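URE2 protein (Saccharomyces cerevisiae, PDB 1K0D) represses genes of nitrogen utilisation by holding GATA activators in the cytoplasm, and has glutathione peroxidase activity. Local coordinates at the interface of chains A and B. Residues are numbered along the deposited sequence; one frame, centred on the assembly and turned at random. Chains: chain A/B, URE2 protein.

The interface of chains A and B. Residues chain A 116-117, 119-121, 123-124; chain B 83-86, 89.
The GST-type dimer interface of Ure2p is met here where A:Ala120 and its neighbours on helix 112-142 pack against B:Trp85, B:Glu86 and B:Ala89, at the end of strand 82-85 and the start of helix 87-102. B:Trp85 is the main wedge, hiding 85 Å² against chain A. Its CG lies between the backbone N and the carbonyl carbon (chi1 46°), and the indole reaches across the helix with its benzo end foremost. The methyl CB of A:Ala120 sits over one face, 3.7 Å from the centroid of the five-membered ring of B:Trp85. The far rim points at two aromatic rings: B:Trp85 CZ2 stands above the centre of the A:Trp121 indole, 3.7 Å from A:Trp121 CE2, with the two planes nearly perpendicular at 89°. B:Trp85 CZ3 comes 3.7 Å from CG of A:Phe124, whose ring is inclined at 66° in a second edge-to-face contact. These three side chains hold the indole by one face and its outer edge.

B:Glu86, a glutathione-binding residue, is bent at chi2 and lays its chain along the helix, with B:Glu86 CG 3.3 Å from the backbone O of A:Ala120. Its carboxylate carbon CD packs on CA of A:Phe124; the partner helix thus runs along a residue of the glutathione site and may help to position it. B:Ala89 presses its methyl CB onto the helix backbone, 3.6 Å from CA of A:Ala120, while its N lies over the rim of the A:Phe123 ring. A water links the backbone O of B:Ala89 to the side-chain OD1 of A:Asn119. Toward the N-terminal start of the helix, A:Ser116 packs on B:Ile84. The A:Gln117 amide as built sets OE1 3.0 Å from B:Ser83 O, two acceptors; turned over, it could offer its NH2, so the A:Ser116 OG bond to OE1 is doubtful.

In this GST-like functional region, which lacks most or all of the prion domain, the patch joins one subunit's helical C-terminal domain to the other's thioredoxin-like N-terminal domain; the two-fold axis repeats it.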
ATOM      1  N   SER A 116      11.925  -6.344   0.203  1.00 24.37           N
ATOM      2  CA  SER A 116      10.669  -6.788   0.800  1.00 24.89           C
ATOM      3  C   SER A 116      10.404  -6.010   2.083  1.00 23.09           C
ATOM      4  O   SER A 116       9.259  -5.717   2.401  1.00 23.71           O
ATOM      5  CB  SER A 116      10.698  -8.292   1.108  1.00 26.38           C
ATOM      6  OG  SER A 116      11.454  -8.576   2.278  1.00 29.46           O
ATOM      7  N   GLN A 117      11.459  -5.674   2.819  1.00 22.40           N
ATOM      8  CA  GLN A 117      11.281  -4.919   4.054  1.00 22.49           C
ATOM      9  C   GLN A 117      10.916  -3.476   3.715  1.00 21.88           C
ATOM     10  O   GLN A 117      10.057  -2.878   4.361  1.00 19.77           O
ATOM     11  CB  GLN A 117      12.547  -4.959   4.907  1.00 26.12           C
ATOM     12  CG  GLN A 117      12.926  -6.346   5.398  1.00 31.74           C
ATOM     13  CD  GLN A 117      11.729  -7.132   5.920  1.00 37.24           C
ATOM     14  OE1 GLN A 117      10.980  -7.736   5.146  1.00 40.01           O
ATOM     15  NE2 GLN A 117      11.537  -7.117   7.233  1.00 38.15           N
ATOM     16  N   ASN A 119       9.358  -2.408   1.002  1.00 18.11           N
ATOM     17  CA  ASN A 119       7.963  -2.426   0.566  1.00 18.73           C
ATOM     18  C   ASN A 119       7.010  -2.594   1.755  1.00 16.94           C
ATOM     19  O   ASN A 119       5.949  -1.982   1.792  1.00 19.65           O
ATOM     20  CB  ASN A 119       7.733  -3.549  -0.457  1.00 18.32           C
ATOM     21  CG  ASN A 119       8.318  -3.223  -1.824  1.00 21.08           C
ATOM     22  OD1 ASN A 119       8.260  -4.034  -2.753  1.00 23.35           O
ATOM     23  ND2 ASN A 119       8.882  -2.033  -1.953  1.00 20.33           N
ATOM     24  N   ALA A 120       7.377  -3.429   2.722  1.00 16.49           N
ATOM     25  CA  ALA A 120       6.520  -3.620   3.893  1.00 19.07           C
ATOM     26  C   ALA A 120       6.225  -2.254   4.530  1.00 18.71           C
ATOM     27  O   ALA A 120       5.070  -1.868   4.682  1.00 19.54           O
ATOM     28  CB  ALA A 120       7.204  -4.553   4.914  1.00 17.93           C
ATOM     29  N   TRP A 121       7.276  -1.519   4.891  1.00 19.72           N
ATOM     30  CA  TRP A 121       7.099  -0.199   5.496  1.00 18.71           C
ATOM     31  C   TRP A 121       6.388   0.777   4.562  1.00 18.99           C
ATOM     32  O   TRP A 121       5.594   1.610   5.007  1.00 17.43           O
ATOM     33  CB  TRP A 121       8.453   0.385   5.916  1.00 19.04           C
ATOM     34  CG  TRP A 121       9.029  -0.308   7.108  1.00 18.51           C
ATOM     35  CD1 TRP A 121      10.066  -1.202   7.125  1.00 19.35           C
ATOM     36  CD2 TRP A 121       8.568  -0.204   8.461  1.00 17.60           C
ATOM     37  NE1 TRP A 121      10.276  -1.660   8.411  1.00 17.73           N
ATOM     38  CE2 TRP A 121       9.369  -1.063   9.247  1.00 17.36           C
ATOM     39  CE3 TRP A 121       7.555   0.534   9.084  1.00 18.07           C
ATOM     40  CZ2 TRP A 121       9.187  -1.206  10.625  1.00 20.02           C
ATOM     41  CZ3 TRP A 121       7.373   0.394  10.457  1.00 18.30           C
ATOM     42  CH2 TRP A 121       8.186  -0.474  11.210  1.00 20.13           C
ATOM     43  N   PHE A 123       4.113   0.054   2.099  1.00 18.11           N
ATOM     44  CA  PHE A 123       2.684  -0.215   2.064  1.00 18.08           C
ATOM     45  C   PHE A 123       2.063   0.137   3.416  1.00 19.64           C
ATOM     46  O   PHE A 123       0.912   0.565   3.484  1.00 20.14           O
ATOM     47  CB  PHE A 123       2.396  -1.680   1.728  1.00 17.56           C
ATOM     48  CG  PHE A 123       2.390  -1.973   0.254  1.00 19.73           C
ATOM     49  CD1 PHE A 123       3.556  -2.358  -0.400  1.00 16.08           C
ATOM     50  CD2 PHE A 123       1.215  -1.866  -0.478  1.00 19.33           C
ATOM     51  CE1 PHE A 123       3.546  -2.638  -1.760  1.00 22.68           C
ATOM     52  CE2 PHE A 123       1.195  -2.142  -1.844  1.00 20.36           C
ATOM     53  CZ  PHE A 123       2.360  -2.530  -2.488  1.00 20.15           C
ATOM     54  N   PHE A 124       2.825  -0.041   4.493  1.00 21.04           N
ATOM     55  CA  PHE A 124       2.318   0.290   5.825  1.00 21.02           C
ATOM     56  C   PHE A 124       2.041   1.787   5.900  1.00 19.88           C
ATOM     57  O   PHE A 124       1.001   2.212   6.401  1.00 20.82           O
ATOM     58  CB  PHE A 124       3.336  -0.109   6.894  1.00 22.10           C
ATOM     59  CG  PHE A 124       2.895   0.183   8.304  1.00 25.26           C
ATOM     60  CD1 PHE A 124       1.618  -0.158   8.737  1.00 26.76           C
ATOM     61  CD2 PHE A 124       3.784   0.741   9.221  1.00 26.65           C
ATOM     62  CE1 PHE A 124       1.230   0.047  10.068  1.00 29.31           C
ATOM     63  CE2 PHE A 124       3.410   0.951  10.557  1.00 27.48           C
ATOM     64  CZ  PHE A 124       2.134   0.602  10.981  1.00 27.52           C
TER
ATOM     65  N   SER B  83      10.771 -12.591   7.077  1.00 30.79           N
ATOM     66  CA  SER B  83       9.380 -12.263   7.334  1.00 33.07           C
ATOM     67  C   SER B  83       8.914 -11.052   6.522  1.00 31.81           C
ATOM     68  O   SER B  83       9.546  -9.993   6.548  1.00 33.45           O
ATOM     69  CB  SER B  83       9.188 -11.984   8.824  1.00 34.59           C
ATOM     70  OG  SER B  83       7.898 -11.451   9.060  1.00 42.67           O
ATOM     71  N   ILE B  84       7.819 -11.210   5.788  1.00 29.90           N
ATOM     72  CA  ILE B  84       7.270 -10.102   5.015  1.00 27.51           C
ATOM     73  C   ILE B  84       5.843  -9.853   5.499  1.00 26.02           C
ATOM     74  O   ILE B  84       5.040 -10.786   5.596  1.00 26.35           O
ATOM     75  CB  ILE B  84       7.225 -10.396   3.494  1.00 28.32           C
ATOM     76  CG1 ILE B  84       8.570 -10.941   2.999  1.00 28.11           C
ATOM     77  CG2 ILE B  84       6.919  -9.113   2.737  1.00 25.06           C
ATOM     78  CD1 ILE B  84       8.704 -12.458   3.087  1.00 27.79           C
ATOM     79  N   TRP B  85       5.534  -8.604   5.832  1.00 23.48           N
ATOM     80  CA  TRP B  85       4.199  -8.250   6.300  1.00 21.75           C
ATOM     81  C   TRP B  85       3.634  -7.194   5.351  1.00 21.50           C
ATOM     82  O   TRP B  85       4.390  -6.570   4.611  1.00 24.63           O
ATOM     83  CB  TRP B  85       4.250  -7.753   7.749  1.00 23.03           C
ATOM     84  CG  TRP B  85       5.330  -6.763   8.016  1.00 23.60           C
ATOM     85  CD1 TRP B  85       6.675  -6.997   8.028  1.00 24.54           C
ATOM     86  CD2 TRP B  85       5.160  -5.373   8.297  1.00 24.65           C
ATOM     87  NE1 TRP B  85       7.355  -5.833   8.303  1.00 26.07           N
ATOM     88  CE2 TRP B  85       6.448  -4.821   8.473  1.00 26.53           C
ATOM     89  CE3 TRP B  85       4.040  -4.537   8.420  1.00 26.80           C
ATOM     90  CZ2 TRP B  85       6.652  -3.468   8.765  1.00 28.25           C
ATOM     91  CZ3 TRP B  85       4.241  -3.190   8.714  1.00 27.60           C
ATOM     92  CH2 TRP B  85       5.539  -2.671   8.882  1.00 28.39           C
ATOM     93  N   GLU B  86       2.315  -7.004   5.385  1.00 21.01           N
ATOM     94  CA  GLU B  86       1.582  -6.102   4.481  1.00 19.74           C
ATOM     95  C   GLU B  86       1.338  -6.928   3.212  1.00 19.90           C
ATOM     96  O   GLU B  86       2.281  -7.320   2.532  1.00 19.03           O
ATOM     97  CB  GLU B  86       2.381  -4.839   4.133  1.00 18.93           C
ATOM     98  CG  GLU B  86       2.363  -3.760   5.219  1.00 23.44           C
ATOM     99  CD  GLU B  86       0.972  -3.172   5.460  1.00 24.98           C
ATOM    100  OE1 GLU B  86       0.651  -2.887   6.631  1.00 24.60           O
ATOM    101  OE2 GLU B  86       0.202  -2.980   4.487  1.00 26.63           O
ATOM    102  N   ALA B  89       3.182  -5.929   0.051  1.00 18.37           N
ATOM    103  CA  ALA B  89       4.608  -6.252  -0.000  1.00 19.16           C
ATOM    104  C   ALA B  89       4.781  -7.754  -0.217  1.00 19.17           C
ATOM    105  O   ALA B  89       5.713  -8.191  -0.894  1.00 18.18           O
ATOM    106  CB  ALA B  89       5.309  -5.811   1.302  1.00 15.84           C
TER
HETATM  107  O   HOH W   1       8.013  -6.928  -1.430  1.00 17.18           O